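Local coordinates for protein branched-chain-amino-acid aminotransferase (Deinococcus radiodurans, PDB 3UZO) that probably catalyses the pyridoxal-phosphate-dependent exchange of an amino group between leucine, isoleucine or valine and 2-oxoglutarate, in branched-chain amino acid metabolism, at residues D25-L29 with H131-P135; E48-G52 with P111-Q117; Y71-C75 with S104-M110; A121-V125 with F165-C169. All coordinates share one frame; numbering follows the deposited sequence.

Contact 1. Residues D25-L29 with H131-P135; sequences DWSTL and HFLPP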
loop_
_atom_site.group_PDB
_atom_site.type_symbol
_atom_site.label_atom_id
_atom_site.label_comp_id
_atom_site.label_asym_id
_atom_site.label_seq_id
_atom_site.Cartn_x
_atom_site.Cartn_y
_atom_site.Cartn_z
ATOM N N ASP A 25 31.052 -7.923 13.414
ATOM C CA ASP A 25 30.877 -8.079 14.855
ATOM C C ASP A 25 29.468 -8.626 15.071
ATOM O O ASP A 25 28.505 -7.875 15.261
ATOM C CB ASP A 25 31.046 -6.736 15.577
ATOM C CG ASP A 25 31.043 -6.881 17.087
ATOM O OD1 ASP A 25 31.406 -5.905 17.780
ATOM O OD2 ASP A 25 30.674 -7.966 17.591
ATOM N N TRP A 26 29.365 -9.947 15.039
ATOM C CA TRP A 26 28.090 -10.624 15.191
ATOM C C TRP A 26 27.332 -10.235 16.455
ATOM O O TRP A 26 26.105 -10.115 16.436
ATOM C CB TRP A 26 28.310 -12.136 15.170
ATOM C CG TRP A 26 29.298 -12.580 14.138
ATOM C CD1 TRP A 26 30.556 -13.063 14.364
ATOM C CD2 TRP A 26 29.118 -12.577 12.717
ATOM N NE1 TRP A 26 31.170 -13.361 13.172
ATOM C CE2 TRP A 26 30.308 -13.074 12.144
ATOM C CE3 TRP A 26 28.065 -12.202 11.871
ATOM C CZ2 TRP A 26 30.476 -13.209 10.761
ATOM C CZ3 TRP A 26 28.233 -12.334 10.491
ATOM C CH2 TRP A 26 29.428 -12.834 9.954
ATOM N N SER A 27 28.064 -10.006 17.539
ATOM C CA SER A 27 27.453 -9.669 18.821
ATOM C C SER A 27 26.667 -8.365 18.860
ATOM O O SER A 27 25.745 -8.225 19.664
ATOM C CB SER A 27 28.522 -9.639 19.921
ATOM O OG SER A 27 29.369 -8.508 19.783
ATOM N N THR A 28 27.010 -7.416 17.995
ATOM C CA THR A 28 26.322 -6.124 17.998
ATOM C C THR A 28 25.317 -6.006 16.864
ATOM O O THR A 28 24.747 -4.946 16.631
ATOM C CB THR A 28 27.325 -4.960 17.880
ATOM O OG1 THR A 28 28.065 -5.094 16.662
ATOM C CG2 THR A 28 28.295 -4.969 19.059
ATOM N N LEU A 29 25.102 -7.111 16.165
ATOM C CA LEU A 29 24.168 -7.127 15.057
ATOM C C LEU A 29 22.741 -6.892 15.554
ATOM O O LEU A 29 22.327 -7.448 16.568
ATOM C CB LEU A 29 24.256 -8.481 14.346
ATOM C CG LEU A 29 24.252 -8.531 12.819
ATOM C CD1 LEU A 29 25.398 -7.705 12.257
ATOM C CD2 LEU A 29 24.374 -9.983 12.376
ATOM N N HIS A 131 29.604 -16.501 3.884
ATOM C CA HIS A 131 30.522 -15.836 4.796
ATOM C C HIS A 131 29.854 -14.748 5.642
ATOM O O HIS A 131 30.480 -14.208 6.555
ATOM C CB HIS A 131 31.735 -15.263 4.032
ATOM C CG HIS A 131 31.375 -14.466 2.814
ATOM N ND1 HIS A 131 30.710 -15.008 1.734
ATOM C CD2 HIS A 131 31.608 -13.169 2.499
ATOM C CE1 HIS A 131 30.544 -14.078 0.809
ATOM N NE2 HIS A 131 31.080 -12.952 1.248
ATOM N N PHE A 132 28.589 -14.440 5.344
ATOM C CA PHE A 132 27.835 -13.440 6.100
ATOM C C PHE A 132 26.909 -14.109 7.117
ATOM O O PHE A 132 26.202 -13.435 7.861
ATOM C CB PHE A 132 26.992 -12.560 5.175
ATOM C CG PHE A 132 27.777 -11.496 4.452
ATOM C CD1 PHE A 132 28.115 -11.652 3.110
ATOM C CD2 PHE A 132 28.157 -10.328 5.108
ATOM C CE1 PHE A 132 28.819 -10.662 2.427
ATOM C CE2 PHE A 132 28.863 -9.328 4.436
ATOM C CZ PHE A 132 29.195 -9.499 3.089
ATOM N N LEU A 133 26.909 -15.437 7.137
ATOM C CA LEU A 133 26.077 -16.194 8.067
ATOM C C LEU A 133 26.708 -16.202 9.458
ATOM O O LEU A 133 27.798 -16.745 9.646
ATOM C CB LEU A 133 25.912 -17.637 7.569
ATOM C CG LEU A 133 25.141 -18.598 8.474
ATOM C CD1 LEU A 133 23.717 -18.081 8.680
ATOM C CD2 LEU A 133 25.127 -19.996 7.843
ATOM N N PRO A 134 26.037 -15.592 10.454
ATOM C CA PRO A 134 26.570 -15.551 11.825
ATOM C C PRO A 134 26.880 -16.952 12.359
ATOM O O PRO A 134 26.042 -17.849 12.281
ATOM C CB PRO A 134 25.445 -14.871 12.611
ATOM C CG PRO A 134 24.851 -13.940 11.584
ATOM C CD PRO A 134 24.776 -14.837 10.359
ATOM N N PRO A 135 28.091 -17.158 12.906
ATOM C CA PRO A 135 28.452 -18.481 13.435
ATOM C C PRO A 135 27.642 -18.920 14.656
ATOM O O PRO A 135 27.054 -18.094 15.364
ATOM C CB PRO A 135 29.941 -18.335 13.749
ATOM C CG PRO A 135 30.069 -16.878 14.088
ATOM C CD PRO A 135 29.228 -16.227 13.011
#
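Trp-26 and Pro-134 are where the two backbones come nearest, with 6.2 Å between their CA atoms, and no hydrogen bond links one segment to the other. Residues 26-28 form a short 3-10 turn, closed by Thr-28 N to Asp-25 O and Leu-29 N to Trp-26 O. Its start is braced by Asp-25 OD2, which takes the hydroxyl of Ser-27 (OG to OD2 2.6 Å) on its syn side. Across from it, a 3-10 turn ends at His-131 and Phe-132, and the chain continues through Pro-134 and Pro-135 with polyproline-like backbone angles.

The indole of Trp-26 lies with one face on this proline pair, the side chain crossing those of both prolines at about a right angle. Pro-135 CD sits 3.4 Å from the centroid of the five-membered ring and only 10° off the normal, a CH-pi contact. A second one is made by Pro-134 CA, 4.0 Å from the centroid of the six-membered ring. The contact thus fastens the N-terminal loop before strand 39-45 to the loop leading from helix 115-128 to strand 141-151, where Thr-138 also touches the tryptophan. With CG anti to its carbonyl carbon (chi1 -42°), the indole is carried outward from the turn to the prolines. Its benzo end reaches the backbone of the other turn: His-131 O lies at the ring edge, 3.8 Å from Trp-26 CH2, while Phe-132 O approaches obliquely. Leu-29 adds one methyl, CD2, 4.1 Å from Pro-134 CG. The imidazole of His-131 is engaged elsewhere, through NE2 with Asp-37.

Contact 2. Residues E48-G52 with P111-Q117; sequences EWDAG and PELSDEQ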
loop_
_atom_site.group_PDB
_atom_site.type_symbol
_atom_site.label_atom_id
_atom_site.label_comp_id
_atom_site.label_asym_id
_atom_site.label_seq_id
_atom_site.Cartn_x
_atom_site.Cartn_y
_atom_site.Cartn_z
ATOM N N GLU A 48 6.094 -14.971 -18.832
ATOM C CA GLU A 48 6.883 -15.929 -18.057
ATOM C C GLU A 48 8.135 -15.366 -17.397
ATOM O O GLU A 48 8.658 -14.335 -17.803
ATOM C CB GLU A 48 7.274 -17.120 -18.934
ATOM C CG GLU A 48 8.258 -16.790 -20.035
ATOM C CD GLU A 48 8.542 -17.983 -20.919
ATOM O OE1 GLU A 48 7.586 -18.507 -21.525
ATOM O OE2 GLU A 48 9.714 -18.399 -21.006
ATOM N N TRP A 49 8.601 -16.069 -16.371
ATOM C CA TRP A 49 9.802 -15.696 -15.625
ATOM C C TRP A 49 11.046 -16.244 -16.302
ATOM O O TRP A 49 11.007 -17.347 -16.838
ATOM C CB TRP A 49 9.767 -16.303 -14.218
ATOM C CG TRP A 49 8.815 -15.652 -13.296
ATOM C CD1 TRP A 49 7.591 -16.120 -12.901
ATOM C CD2 TRP A 49 8.993 -14.389 -12.657
ATOM N NE1 TRP A 49 6.997 -15.217 -12.051
ATOM C CE2 TRP A 49 7.836 -14.145 -11.882
ATOM C CE3 TRP A 49 10.022 -13.433 -12.663
ATOM C CZ2 TRP A 49 7.675 -12.981 -11.117
ATOM C CZ3 TRP A 49 9.864 -12.270 -11.900
ATOM C CH2 TRP A 49 8.695 -12.057 -11.139
ATOM N N ASP A 50 12.148 -15.492 -16.279
ATOM C CA ASP A 50 13.384 -16.023 -16.836
ATOM C C ASP A 50 14.005 -16.864 -15.718
ATOM O O ASP A 50 13.470 -16.919 -14.606
ATOM C CB ASP A 50 14.351 -14.918 -17.281
ATOM C CG ASP A 50 14.745 -13.970 -16.162
ATOM O OD1 ASP A 50 14.879 -14.399 -14.996
ATOM O OD2 ASP A 50 14.950 -12.779 -16.466
ATOM N N ALA A 51 15.125 -17.513 -16.009
ATOM C CA ALA A 51 15.792 -18.368 -15.035
ATOM C C ALA A 51 16.324 -17.629 -13.812
ATOM O O ALA A 51 16.523 -18.230 -12.759
ATOM C CB ALA A 51 16.930 -19.130 -15.716
ATOM N N GLY A 52 16.545 -16.326 -13.944
ATOM C CA GLY A 52 17.074 -15.564 -12.828
ATOM C C GLY A 52 18.590 -15.653 -12.811
ATOM O O GLY A 52 19.170 -16.612 -13.318
ATOM N N PRO A 111 2.382 -12.135 -11.202
ATOM C CA PRO A 111 2.722 -13.517 -11.567
ATOM C C PRO A 111 3.302 -14.292 -10.388
ATOM O O PRO A 111 4.105 -13.762 -9.619
ATOM C CB PRO A 111 3.720 -13.338 -12.710
ATOM C CG PRO A 111 4.374 -12.016 -12.389
ATOM C CD PRO A 111 3.193 -11.173 -11.967
ATOM N N GLU A 112 2.886 -15.547 -10.251
ATOM C CA GLU A 112 3.340 -16.393 -9.153
ATOM C C GLU A 112 4.695 -17.058 -9.381
ATOM O O GLU A 112 5.113 -17.286 -10.522
ATOM C CB GLU A 112 2.300 -17.482 -8.887
ATOM C CG GLU A 112 0.918 -16.954 -8.549
ATOM C CD GLU A 112 -0.165 -17.990 -8.784
ATOM O OE1 GLU A 112 -0.105 -19.075 -8.170
ATOM O OE2 GLU A 112 -1.075 -17.721 -9.594
ATOM N N LEU A 113 5.372 -17.372 -8.280
ATOM C CA LEU A 113 6.663 -18.051 -8.328
ATOM C C LEU A 113 6.520 -19.424 -7.678
ATOM O O LEU A 113 5.974 -19.549 -6.583
ATOM C CB LEU A 113 7.718 -17.242 -7.587
ATOM C CG LEU A 113 8.199 -15.998 -8.329
ATOM C CD1 LEU A 113 8.823 -15.064 -7.341
ATOM C CD2 LEU A 113 9.186 -16.380 -9.428
ATOM N N SER A 114 7.002 -20.454 -8.362
ATOM C CA SER A 114 6.919 -21.815 -7.850
ATOM C C SER A 114 7.880 -21.995 -6.679
ATOM O O SER A 114 8.807 -21.205 -6.509
ATOM C CB SER A 114 7.293 -22.808 -8.954
ATOM O OG SER A 114 8.677 -22.721 -9.262
ATOM N N ASP A 115 7.649 -23.029 -5.872
ATOM C CA ASP A 115 8.529 -23.331 -4.737
ATOM C C ASP A 115 9.928 -23.549 -5.309
ATOM O O ASP A 115 10.941 -23.150 -4.729
ATOM C CB ASP A 115 8.099 -24.630 -4.048
ATOM C CG ASP A 115 6.819 -24.487 -3.259
ATOM O OD1 ASP A 115 6.473 -25.448 -2.536
ATOM O OD2 ASP A 115 6.159 -23.429 -3.351
ATOM N N GLU A 116 9.954 -24.217 -6.456
ATOM C CA GLU A 116 11.176 -24.539 -7.174
ATOM C C GLU A 116 12.090 -23.333 -7.354
ATOM O O GLU A 116 13.247 -23.338 -6.934
ATOM C CB GLU A 116 10.806 -25.101 -8.552
ATOM C CG GLU A 116 11.964 -25.238 -9.520
ATOM C CD GLU A 116 12.721 -26.529 -9.344
ATOM O OE1 GLU A 116 13.259 -26.762 -8.238
ATOM O OE2 GLU A 116 12.774 -27.313 -10.316
ATOM N N GLN A 117 11.570 -22.298 -7.998
ATOM C CA GLN A 117 12.369 -21.111 -8.247
ATOM C C GLN A 117 12.570 -20.270 -6.991
ATOM O O GLN A 117 13.622 -19.651 -6.815
ATOM C CB GLN A 117 11.727 -20.269 -9.352
ATOM C CG GLN A 117 12.517 -18.998 -9.713
ATOM C CD GLN A 117 12.077 -18.391 -11.041
ATOM O OE1 GLN A 117 10.981 -18.670 -11.532
ATOM N NE2 GLN A 117 12.928 -17.544 -11.622
#
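Trp-49 NE1 and the carboxamide of Gln-117 are the two side-chain donors that cross this contact, and each finds a backbone carbonyl. The indole N-H points to Glu-112 O at the ring edge over 3.2 Å, but the bond is bent to 129° and weak. Gln-117 does better: NE2 reaches Asp-50 O at 3.1 Å, meeting the carbonyl almost head-on, although the oxygen is tilted from the amide plane. The same NE2 is hydrogen-bonded to Tyr-40 OH of strand 39-45. An extended chain, with CG anti to the backbone N (chi1 -179°), lets the amide span the gap from the first turn of the helix to the interruption of strand 48-55 at Asp-50. The helix start is capped by Ser-114, the N-cap, whose OG accepts from Gln-117 N (3.2 Å). Asp-50 OD1 receives Gly-52 N weakly, while Pro-111 O is buried against the indole edge with no partner in the model.

Apolar groups pack on the indole beside these bonds. Leu-113 CD2 lies over one face in a CH-pi contact, 3.6 Å from the centroid of the five-membered ring of Trp-49. Pro-111 CG packs on Trp-49 CZ2 at 3.7 Å. Trp-44 of the neighbouring strand 39-45 meets Trp-49 edge-to-face. One weak and one sound hydrogen bond, beside this packing, suggest that apolar contact contributes much of the hold, with Gln-117 giving the directional link.

Contact 3. Residues Y71-C75 with S104-M110; sequences YGQQC and SCRRLLM. With GLU (glutamic acid), chain F.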
loop_
_atom_site.group_PDB
_atom_site.type_symbol
_atom_site.label_atom_id
_atom_site.label_comp_id
_atom_site.label_asym_id
_atom_site.label_seq_id
_atom_site.Cartn_x
_atom_site.Cartn_y
_atom_site.Cartn_z
ATOM N N TYR A 71 1.371 2.462 -7.472
ATOM C CA TYR A 71 0.180 1.757 -7.012
ATOM C C TYR A 71 0.426 0.599 -6.062
ATOM O O TYR A 71 -0.334 -0.368 -6.047
ATOM C CB TYR A 71 -0.612 1.279 -8.228
ATOM C CG TYR A 71 -0.837 2.379 -9.232
ATOM C CD1 TYR A 71 -0.191 2.361 -10.468
ATOM C CD2 TYR A 71 -1.654 3.472 -8.926
ATOM C CE1 TYR A 71 -0.344 3.405 -11.376
ATOM C CE2 TYR A 71 -1.813 4.524 -9.828
ATOM C CZ TYR A 71 -1.150 4.480 -11.050
ATOM O OH TYR A 71 -1.260 5.524 -11.933
ATOM N N GLY A 72 1.490 0.716 -5.272
ATOM C CA GLY A 72 1.840 -0.306 -4.301
ATOM C C GLY A 72 1.804 -1.746 -4.777
ATOM O O GLY A 72 1.569 -2.649 -3.973
ATOM N N GLN A 73 2.034 -1.984 -6.065
ATOM C CA GLN A 73 2.018 -3.362 -6.552
ATOM C C GLN A 73 3.367 -3.970 -6.204
ATOM O O GLN A 73 4.313 -3.947 -6.992
ATOM C CB GLN A 73 1.773 -3.417 -8.057
ATOM C CG GLN A 73 1.670 -4.845 -8.577
ATOM C CD GLN A 73 1.123 -4.919 -9.985
ATOM O OE1 GLN A 73 1.602 -4.226 -10.890
ATOM N NE2 GLN A 73 0.111 -5.768 -10.182
ATOM N N GLN A 74 3.431 -4.517 -5.001
ATOM C CA GLN A 74 4.661 -5.079 -4.471
ATOM C C GLN A 74 4.292 -6.014 -3.325
ATOM O O GLN A 74 3.281 -5.815 -2.658
ATOM C CB GLN A 74 5.502 -3.929 -3.921
ATOM C CG GLN A 74 4.763 -3.189 -2.783
ATOM C CD GLN A 74 5.453 -1.912 -2.321
ATOM O OE1 GLN A 74 5.669 -1.714 -1.122
ATOM N NE2 GLN A 74 5.787 -1.036 -3.268
ATOM N N CYS A 75 5.112 -7.032 -3.095
ATOM C CA CYS A 75 4.875 -7.947 -1.994
ATOM C C CYS A 75 6.228 -8.518 -1.631
ATOM O O CYS A 75 7.168 -8.465 -2.430
ATOM C CB CYS A 75 3.893 -9.058 -2.388
ATOM S SG CYS A 75 4.546 -10.346 -3.481
ATOM N N SER A 104 0.167 -13.725 -1.891
ATOM C CA SER A 104 0.337 -12.273 -1.933
ATOM C C SER A 104 0.313 -11.820 -3.393
ATOM O O SER A 104 -0.361 -10.846 -3.740
ATOM C CB SER A 104 1.670 -11.853 -1.295
ATOM O OG SER A 104 1.678 -12.093 0.103
ATOM N N CYS A 105 1.047 -12.531 -4.247
ATOM C CA CYS A 105 1.097 -12.194 -5.667
ATOM C C CYS A 105 -0.291 -12.252 -6.287
ATOM O O CYS A 105 -0.713 -11.339 -7.003
ATOM C CB CYS A 105 2.020 -13.154 -6.423
ATOM S SG CYS A 105 3.785 -12.820 -6.215
ATOM N N ARG A 106 -0.994 -13.341 -6.011
ATOM C CA ARG A 106 -2.332 -13.527 -6.549
ATOM C C ARG A 106 -3.234 -12.350 -6.180
ATOM O O ARG A 106 -3.976 -11.842 -7.021
ATOM C CB ARG A 106 -2.919 -14.823 -5.996
ATOM C CG ARG A 106 -3.890 -15.521 -6.919
ATOM C CD ARG A 106 -4.148 -16.915 -6.398
ATOM N NE ARG A 106 -2.888 -17.574 -6.077
ATOM C CZ ARG A 106 -2.789 -18.714 -5.405
ATOM N NH1 ARG A 106 -3.884 -19.329 -4.977
ATOM N NH2 ARG A 106 -1.597 -19.240 -5.161
ATOM N N ARG A 107 -3.155 -11.911 -4.927
ATOM C CA ARG A 107 -3.984 -10.811 -4.436
ATOM C C ARG A 107 -3.752 -9.482 -5.148
ATOM O O ARG A 107 -4.658 -8.653 -5.222
ATOM C CB ARG A 107 -3.792 -10.635 -2.923
ATOM C CG ARG A 107 -4.709 -9.598 -2.279
ATOM C CD ARG A 107 -6.196 -9.877 -2.575
ATOM N NE ARG A 107 -7.106 -9.059 -1.764
ATOM C CZ ARG A 107 -7.488 -7.813 -2.043
ATOM N NH1 ARG A 107 -7.057 -7.188 -3.129
ATOM N NH2 ARG A 107 -8.319 -7.184 -1.223
ATOM N N LEU A 108 -2.549 -9.280 -5.678
ATOM C CA LEU A 108 -2.242 -8.044 -6.385
ATOM C C LEU A 108 -2.086 -8.239 -7.895
ATOM O O LEU A 108 -1.520 -7.388 -8.585
ATOM C CB LEU A 108 -0.974 -7.412 -5.815
ATOM C CG LEU A 108 -1.052 -6.972 -4.348
ATOM C CD1 LEU A 108 0.152 -6.091 -4.030
ATOM C CD2 LEU A 108 -2.336 -6.201 -4.102
ATOM N N LEU A 109 -2.592 -9.362 -8.396
ATOM C CA LEU A 109 -2.521 -9.682 -9.820
ATOM C C LEU A 109 -1.096 -9.740 -10.360
ATOM O O LEU A 109 -0.837 -9.348 -11.497
ATOM C CB LEU A 109 -3.346 -8.673 -10.627
ATOM C CG LEU A 109 -4.873 -8.858 -10.639
ATOM C CD1 LEU A 109 -5.394 -9.206 -9.255
ATOM C CD2 LEU A 109 -5.523 -7.584 -11.159
ATOM N N MET A 110 -0.171 -10.227 -9.543
ATOM C CA MET A 110 1.218 -10.357 -9.974
ATOM C C MET A 110 1.477 -11.834 -10.256
ATOM O O MET A 110 0.864 -12.701 -9.637
ATOM C CB MET A 110 2.183 -9.859 -8.887
ATOM C CG MET A 110 1.965 -8.401 -8.498
ATOM S SD MET A 110 3.346 -7.647 -7.614
ATOM C CE MET A 110 3.080 -8.296 -5.969
HETATM N N GLU F . -4.433 8.641 -9.691
HETATM C CA GLU F . -5.326 8.309 -10.832
HETATM C C GLU F . -4.641 7.346 -11.774
HETATM O O GLU F . -5.352 6.686 -12.555
HETATM C CB GLU F . -5.701 9.572 -11.600
HETATM C CG GLU F . -6.839 10.349 -10.985
HETATM C CD GLU F . -7.326 11.461 -11.885
HETATM O OE1 GLU F . -7.429 11.225 -13.109
HETATM O OE2 GLU F . -7.609 12.559 -11.364
HETATM O OXT GLU F . -3.398 7.283 -11.718
#
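The carboxamide of Gln-73 holds the carbonyl oxygen of Leu-108 practically in its own plane, 5° out of it. NE2 to Leu-108 O measures 2.8 Å with an N-H...O angle of 153°, a short and fairly straight bond. The rest of that amide is also occupied, OE1 by Thr-67 and Ala-160 N and NE2 additionally by Thr-159, so its rotation is well fixed. The other flat group, the Tyr-71 ring, is turned away from helix 94-107. Near its plane, at the edge, lies a carboxylate oxygen of the bound glutamate, OXT, 2.8 Å from Tyr-71 OH, which also contacts Ile-155 O and Arg-145 of the second subunit.

Two backbone motifs meet here. Gln-73 is the centre of an inverse gamma turn leading into strand 74-83, and helix 94-107 finishes in a Schellman motif: Leu-109, with positive phi, is C-prime, Met-110 N returns to Cys-105 O and Leu-109 N to Arg-106 O. The helix end is thereby set beside the start of an interior strand of the antiparallel sheet.

Met-110 runs alongside Gln-73 in the opposite direction, its SD 3.4 Å from Gln-73 CG. The bend at chi3 (-79°) turns the methyl CE toward Cys-75, where it lies 3.5 Å from SG. Cys-75 SG and Cys-105 SG are 3.8 Å apart, a van der Waals contact rather than a disulfide. Ser-104 brings CB to within 3.7 Å of Cys-75 CB, while its OG is hydrogen-bonded to the backbone N of Lys-202. Leu-108 CD1 packs on Gln-74 O at 3.4 Å; that buried oxygen has no polar partner in the model.

Contact 4. Residues A121-V125 with F165-C169; sequences ACLQV and FSVFC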
loop_
_atom_site.group_PDB
_atom_site.type_symbol
_atom_site.label_atom_id
_atom_site.label_comp_id
_atom_site.label_asym_id
_atom_site.label_seq_id
_atom_site.Cartn_x
_atom_site.Cartn_y
_atom_site.Cartn_z
ATOM N N ALA A 121 16.199 -19.785 -5.395
ATOM C CA ALA A 121 16.741 -18.430 -5.300
ATOM C C ALA A 121 17.344 -18.181 -3.907
ATOM O O ALA A 121 18.438 -17.639 -3.784
ATOM C CB ALA A 121 15.650 -17.397 -5.596
ATOM N N CYS A 122 16.635 -18.570 -2.852
ATOM C CA CYS A 122 17.186 -18.368 -1.519
ATOM C C CYS A 122 18.441 -19.233 -1.312
ATOM O O CYS A 122 19.414 -18.771 -0.719
ATOM C CB CYS A 122 16.132 -18.645 -0.440
ATOM S SG CYS A 122 15.343 -20.240 -0.540
ATOM N N LEU A 123 18.436 -20.469 -1.811
ATOM C CA LEU A 123 19.617 -21.326 -1.664
ATOM C C LEU A 123 20.817 -20.671 -2.344
ATOM O O LEU A 123 21.903 -20.597 -1.763
ATOM C CB LEU A 123 19.370 -22.710 -2.269
ATOM C CG LEU A 123 18.335 -23.573 -1.540
ATOM C CD1 LEU A 123 18.067 -24.843 -2.327
ATOM C CD2 LEU A 123 18.845 -23.889 -0.132
ATOM N N GLN A 124 20.620 -20.190 -3.570
ATOM C CA GLN A 124 21.695 -19.522 -4.300
ATOM C C GLN A 124 22.240 -18.344 -3.504
ATOM O O GLN A 124 23.451 -18.166 -3.399
ATOM C CB GLN A 124 21.211 -19.005 -5.656
ATOM C CG GLN A 124 21.020 -20.066 -6.729
ATOM C CD GLN A 124 20.878 -19.450 -8.113
ATOM O OE1 GLN A 124 21.732 -18.681 -8.546
ATOM N NE2 GLN A 124 19.801 -19.789 -8.810
ATOM N N VAL A 125 21.343 -17.535 -2.944
ATOM C CA VAL A 125 21.769 -16.375 -2.166
ATOM C C VAL A 125 22.498 -16.795 -0.895
ATOM O O VAL A 125 23.536 -16.231 -0.570
ATOM C CB VAL A 125 20.559 -15.460 -1.811
ATOM C CG1 VAL A 125 20.983 -14.317 -0.859
ATOM C CG2 VAL A 125 19.987 -14.874 -3.088
ATOM N N PHE A 165 11.576 -10.166 -9.645
ATOM C CA PHE A 165 11.580 -11.001 -8.448
ATOM C C PHE A 165 13.028 -10.975 -8.012
ATOM O O PHE A 165 13.921 -11.271 -8.808
ATOM C CB PHE A 165 11.184 -12.445 -8.744
ATOM C CG PHE A 165 11.537 -13.408 -7.632
ATOM C CD1 PHE A 165 11.149 -13.152 -6.318
ATOM C CD2 PHE A 165 12.228 -14.589 -7.904
ATOM C CE1 PHE A 165 11.438 -14.054 -5.294
ATOM C CE2 PHE A 165 12.523 -15.503 -6.885
ATOM C CZ PHE A 165 12.124 -15.233 -5.577
ATOM N N SER A 166 13.269 -10.623 -6.755
ATOM C CA SER A 166 14.638 -10.549 -6.270
ATOM C C SER A 166 14.744 -11.059 -4.846
ATOM O O SER A 166 13.767 -11.043 -4.092
ATOM C CB SER A 166 15.132 -9.095 -6.345
ATOM O OG SER A 166 16.469 -8.959 -5.900
ATOM N N VAL A 167 15.928 -11.541 -4.494
ATOM C CA VAL A 167 16.178 -12.015 -3.140
ATOM C C VAL A 167 17.555 -11.552 -2.697
ATOM O O VAL A 167 18.556 -11.872 -3.349
ATOM C CB VAL A 167 16.158 -13.575 -3.013
ATOM C CG1 VAL A 167 16.292 -13.961 -1.525
ATOM C CG2 VAL A 167 14.868 -14.147 -3.570
ATOM N N PHE A 168 17.608 -10.765 -1.624
ATOM C CA PHE A 168 18.895 -10.338 -1.079
ATOM C C PHE A 168 18.897 -10.780 0.376
ATOM O O PHE A 168 17.838 -11.114 0.934
ATOM C CB PHE A 168 19.124 -8.819 -1.226
ATOM C CG PHE A 168 18.198 -7.951 -0.415
ATOM C CD1 PHE A 168 18.474 -7.666 0.928
ATOM C CD2 PHE A 168 17.088 -7.360 -1.008
ATOM C CE1 PHE A 168 17.655 -6.796 1.662
ATOM C CE2 PHE A 168 16.257 -6.486 -0.281
ATOM C CZ PHE A 168 16.549 -6.205 1.055
ATOM N N CYS A 169 20.076 -10.843 0.977
ATOM C CA CYS A 169 20.169 -11.276 2.363
ATOM C C CYS A 169 20.931 -10.269 3.202
ATOM O O CYS A 169 21.689 -9.459 2.677
ATOM C CB CYS A 169 20.836 -12.655 2.453
ATOM S SG CYS A 169 22.564 -12.698 1.924
#
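Val-125 and Val-167 supply the central apolar packing between helix 115-128 and strand 162-172. Their side chains cross obliquely, with Val-125 CG2 4.0 Å from Val-167 CB. The other branch of Val-125 goes a different way: CG1, anti to the backbone N (chi1 174°), reaches along the strand to Cys-169, 3.6 Å from SG. One turn earlier on the helix, Ala-121 CB rests on two strand residues at once. It lies 3.9 Å from Val-167 CG2 and equally 3.9 Å from Phe-165 CE2, the ring being met obliquely. In backbone register Cys-122 faces Val-167, their CA atoms 6.6 Å apart.

This is helix-on-sheet packing in the N-terminal part of the class IV aminotransferase fold. The two short axes pass 8.4 Å apart, and their N-to-C directions diverge by 35°. Alternation along the strand separates its two faces: Val-167 and Cys-169 point to the helix, and the ring end of Phe-165 also reaches it, whereas Ser-166 and Phe-168 have their CB atoms directed away. Phe-168 touches Arg-145, a glutamate-binding residue, and Glu-64 of the second subunit. This is consistent with the reverse face lying on the substrate side, where the Phe-168 side chain is about 9 Å from a bound glutamate.

No hydrogen bond joins the segments; the closest approach to a polar atom is the van der Waals contact of Val-125 CG2 with Val-167 O, at 3.3 Å. The strand's backbone is paired within the sheet instead, Val-167 with Tyr-40 on one neighbour and Phe-168 with Arg-145 on the other. Tyr-40 also covers Ala-121 and Val-125.

How the contacts relate
From the N terminus, residues 25-29 open the widest loop, which contact 1 closes at 131-135. Contact 2 (48-52 with 111-117) lies wholly within that loop, and contact 3 (71-75 with 104-110) lies within contact 2. Contact 4 opens at 121-125, before contact 1 has closed, and ends at 165-169, so these two cross; contacts 2 and 3 are complete before it begins. Contacts 2, 3 and 4 tie successive helices 94-107 and 115-128 to one antiparallel sheet. Contact 2 touches both others: Pro-111 O meets Cys-105 SG, and Trp-49 packs on Phe-165. Contact 1 touches none of the others; its nearest atoms come within about 5 Å of contact 4.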